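Local coordinates for protein Xaa-Pro dipeptidase (Pyrococcus horikoshii, PDB 1WY2) that probably splits dipeptides that carry a C-terminal proline, as a homodimeric two-metal peptidase of the M24B family, at residues P179-S191 and H195-D207. Sequence-based numbering, arbitrary orientation.
Sequences PAFDTIIASGYRS and HGVASDKRIERGD
R190 reaches across to the carbonyls of G196 and V197 and illustrates how one long side chain can tie the short 3-10 turn after a strand to the returning loop. From CB the chain leads to CG, which lies 3.7 Å from K201 CD, the two aliphatic chains running past one another in opposing senses. CD of R190 has S199 OG 3.5 Å away; a bend at chi3 (74°) then turns the guanidinium toward G196 and V197. S199 OG sits over one face of that group, 3.4 Å from R190 NE but too poorly angled for a hydrogen bond, while CZ lies by V197 O. R190 NH1 donates to G196 O at 3.2 Å, from above the carbonyl plane. V197 O takes weak, bent bonds from both R190 NH1 and NH2. In this pita-bread fold of the M24 family, 184-187 pairs with strand 208-217, which carries the metal ligand D212, and 195-207 lies in the loop between them. E160 on helix 160-173 forms a salt bridge with R190 and hydrogen bonds with S187 and S199. With an alanine in place of R190, G196 O and V197 O would probably lose their guanidinium donors and E160 this charged partner. Farther along, K201 NZ donates to S187 OG (3.0 Å).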
# COMPACT_ATOMS: atom_id res chain seq x y z
N PRO A 179 2.43 7.98 -7.52
CA PRO A 179 3.68 8.19 -6.79
C PRO A 179 4.19 6.86 -6.25
O PRO A 179 3.39 5.98 -5.92
CB PRO A 179 3.28 9.15 -5.67
CG PRO A 179 2.09 9.87 -6.24
CD PRO A 179 1.33 8.76 -6.92
N ALA A 180 5.51 6.70 -6.15
CA ALA A 180 6.08 5.46 -5.65
C ALA A 180 5.81 5.29 -4.16
O ALA A 180 5.83 4.18 -3.62
CB ALA A 180 7.59 5.44 -5.91
N PHE A 181 5.55 6.42 -3.49
CA PHE A 181 5.27 6.44 -2.06
C PHE A 181 4.74 7.83 -1.72
O PHE A 181 4.83 8.74 -2.54
CB PHE A 181 6.54 6.12 -1.27
CG PHE A 181 7.71 7.00 -1.62
CD1 PHE A 181 7.88 8.23 -1.02
CD2 PHE A 181 8.65 6.58 -2.57
CE1 PHE A 181 8.96 9.04 -1.34
CE2 PHE A 181 9.74 7.38 -2.91
CZ PHE A 181 9.90 8.62 -2.29
N ASP A 182 4.18 7.98 -0.52
CA ASP A 182 3.63 9.27 -0.09
C ASP A 182 4.70 10.36 -0.13
O ASP A 182 5.69 10.30 0.60
CB ASP A 182 3.04 9.15 1.32
CG ASP A 182 1.73 8.38 1.34
OD1 ASP A 182 1.67 7.28 0.74
OD2 ASP A 182 0.77 8.87 1.97
N THR A 183 4.49 11.36 -0.98
CA THR A 183 5.44 12.45 -1.16
C THR A 183 5.76 13.21 0.11
O THR A 183 4.87 13.63 0.85
CB THR A 183 4.94 13.45 -2.21
OG1 THR A 183 4.83 12.78 -3.48
CG2 THR A 183 5.91 14.62 -2.35
N ILE A 184 7.06 13.38 0.34
CA ILE A 184 7.54 14.10 1.51
C ILE A 184 7.96 15.51 1.13
O ILE A 184 8.83 15.70 0.28
CB ILE A 184 8.76 13.37 2.13
CG1 ILE A 184 8.29 12.08 2.81
CG2 ILE A 184 9.48 14.28 3.13
CD1 ILE A 184 9.41 11.13 3.15
N ILE A 185 7.29 16.50 1.72
CA ILE A 185 7.62 17.91 1.54
C ILE A 185 7.64 18.35 2.99
O ILE A 185 6.60 18.67 3.57
CB ILE A 185 6.52 18.70 0.79
CG1 ILE A 185 6.27 18.10 -0.60
CG2 ILE A 185 6.94 20.16 0.66
CD1 ILE A 185 7.46 18.18 -1.54
N ALA A 186 8.83 18.34 3.59
CA ALA A 186 9.00 18.69 5.00
C ALA A 186 9.77 19.99 5.17
O ALA A 186 10.98 20.05 4.91
CB ALA A 186 9.72 17.55 5.72
N SER A 187 9.08 21.02 5.64
CA SER A 187 9.68 22.34 5.81
C SER A 187 9.88 22.76 7.26
O SER A 187 9.14 22.36 8.15
CB SER A 187 8.82 23.39 5.10
OG SER A 187 7.54 23.49 5.70
N GLY A 188 10.90 23.59 7.48
CA GLY A 188 11.19 24.07 8.82
C GLY A 188 11.46 22.94 9.79
O GLY A 188 12.20 22.01 9.48
N TYR A 189 10.84 23.00 10.97
CA TYR A 189 11.04 21.96 11.96
C TYR A 189 10.67 20.58 11.43
O TYR A 189 11.16 19.57 11.93
CB TYR A 189 10.24 22.26 13.24
CG TYR A 189 8.74 22.10 13.09
CD1 TYR A 189 7.97 23.11 12.52
CD2 TYR A 189 8.11 20.93 13.49
CE1 TYR A 189 6.59 22.95 12.36
CE2 TYR A 189 6.74 20.76 13.33
CZ TYR A 189 5.99 21.78 12.77
OH TYR A 189 4.63 21.61 12.60
N ARG A 190 9.80 20.53 10.42
CA ARG A 190 9.39 19.24 9.87
C ARG A 190 10.51 18.56 9.07
O ARG A 190 10.48 17.35 8.88
CB ARG A 190 8.15 19.38 8.98
CG ARG A 190 6.92 19.89 9.72
CD ARG A 190 5.62 19.57 8.97
NE ARG A 190 5.26 18.16 9.07
CZ ARG A 190 5.37 17.28 8.07
NH1 ARG A 190 5.84 17.65 6.89
NH2 ARG A 190 5.03 16.01 8.28
N SER A 191 11.48 19.34 8.61
CA SER A 191 12.58 18.75 7.85
C SER A 191 13.42 17.83 8.74
O SER A 191 14.26 17.07 8.25
CB SER A 191 13.45 19.84 7.20
OG SER A 191 14.02 20.73 8.15
N HIS A 195 10.67 10.95 7.70
CA HIS A 195 9.49 10.61 6.91
C HIS A 195 8.35 11.62 7.09
O HIS A 195 7.19 11.23 7.22
CB HIS A 195 9.00 9.20 7.27
CG HIS A 195 9.88 8.11 6.75
ND1 HIS A 195 9.77 6.80 7.16
CD2 HIS A 195 10.89 8.14 5.85
CE1 HIS A 195 10.66 6.06 6.53
NE2 HIS A 195 11.36 6.85 5.73
N GLY A 196 8.69 12.90 7.08
CA GLY A 196 7.70 13.94 7.25
C GLY A 196 6.83 14.17 6.02
O GLY A 196 7.02 15.14 5.29
N VAL A 197 5.89 13.27 5.78
CA VAL A 197 4.99 13.38 4.64
C VAL A 197 4.37 14.77 4.59
O VAL A 197 4.05 15.35 5.64
CB VAL A 197 3.89 12.29 4.70
CG1 VAL A 197 2.89 12.48 3.57
CG2 VAL A 197 4.53 10.92 4.61
N ALA A 198 4.20 15.31 3.39
CA ALA A 198 3.63 16.64 3.21
C ALA A 198 2.40 16.85 4.09
O ALA A 198 1.50 16.00 4.11
CB ALA A 198 3.28 16.86 1.74
N SER A 199 2.35 17.98 4.79
CA SER A 199 1.24 18.28 5.69
C SER A 199 0.57 19.62 5.39
O SER A 199 0.82 20.25 4.36
CB SER A 199 1.73 18.27 7.14
OG SER A 199 2.51 19.42 7.42
N ASP A 200 -0.28 20.07 6.31
CA ASP A 200 -0.97 21.34 6.13
C ASP A 200 -0.11 22.54 6.51
O ASP A 200 -0.52 23.68 6.31
CB ASP A 200 -2.27 21.35 6.95
CG ASP A 200 -3.31 20.40 6.39
OD1 ASP A 200 -3.64 20.53 5.19
OD2 ASP A 200 -3.79 19.53 7.14
N LYS A 201 1.07 22.27 7.05
CA LYS A 201 1.98 23.35 7.44
C LYS A 201 2.32 24.21 6.24
O LYS A 201 2.53 23.70 5.14
CB LYS A 201 3.28 22.78 8.02
CG LYS A 201 4.32 23.86 8.34
CD LYS A 201 5.63 23.25 8.82
CE LYS A 201 6.64 24.33 9.18
NZ LYS A 201 6.98 25.22 8.04
N ARG A 202 2.38 25.52 6.44
CA ARG A 202 2.73 26.41 5.36
C ARG A 202 4.22 26.72 5.44
O ARG A 202 4.78 26.89 6.52
CB ARG A 202 1.91 27.70 5.41
CG ARG A 202 0.47 27.49 4.96
CD ARG A 202 -0.34 28.77 4.90
NE ARG A 202 -1.71 28.51 4.47
CZ ARG A 202 -2.07 28.20 3.23
NH1 ARG A 202 -1.16 28.12 2.27
NH2 ARG A 202 -3.34 27.98 2.94
N ILE A 203 4.86 26.75 4.28
CA ILE A 203 6.29 27.02 4.18
C ILE A 203 6.61 28.48 4.50
O ILE A 203 5.89 29.38 4.08
CB ILE A 203 6.79 26.64 2.77
CG1 ILE A 203 6.52 25.15 2.53
CG2 ILE A 203 8.27 26.97 2.61
CD1 ILE A 203 6.73 24.70 1.10
N GLU A 204 7.70 28.71 5.23
CA GLU A 204 8.10 30.07 5.60
C GLU A 204 9.48 30.38 5.05
O GLU A 204 10.29 29.47 4.83
CB GLU A 204 8.13 30.23 7.12
CG GLU A 204 6.89 29.74 7.85
CD GLU A 204 6.94 30.03 9.34
OE1 GLU A 204 6.69 31.20 9.73
OE2 GLU A 204 7.24 29.11 10.12
N ARG A 205 9.78 31.66 4.84
CA ARG A 205 11.10 32.03 4.34
C ARG A 205 12.13 31.65 5.39
O ARG A 205 11.91 31.84 6.59
CB ARG A 205 11.16 33.54 4.04
CG ARG A 205 12.53 33.99 3.52
CD ARG A 205 12.48 35.41 2.96
NE ARG A 205 11.87 35.45 1.63
CZ ARG A 205 12.50 35.12 0.51
NH1 ARG A 205 13.76 34.73 0.54
NH2 ARG A 205 11.86 35.19 -0.66
N GLY A 206 13.26 31.11 4.94
CA GLY A 206 14.31 30.69 5.85
C GLY A 206 14.18 29.22 6.20
O GLY A 206 15.02 28.66 6.91
N ASP A 207 13.13 28.59 5.69
CA ASP A 207 12.87 27.17 5.93
C ASP A 207 13.74 26.22 5.12
O ASP A 207 13.97 26.45 3.93
CB ASP A 207 11.42 26.83 5.57
CG ASP A 207 10.46 27.00 6.72
OD1 ASP A 207 10.86 27.49 7.80
OD2 ASP A 207 9.27 26.64 6.54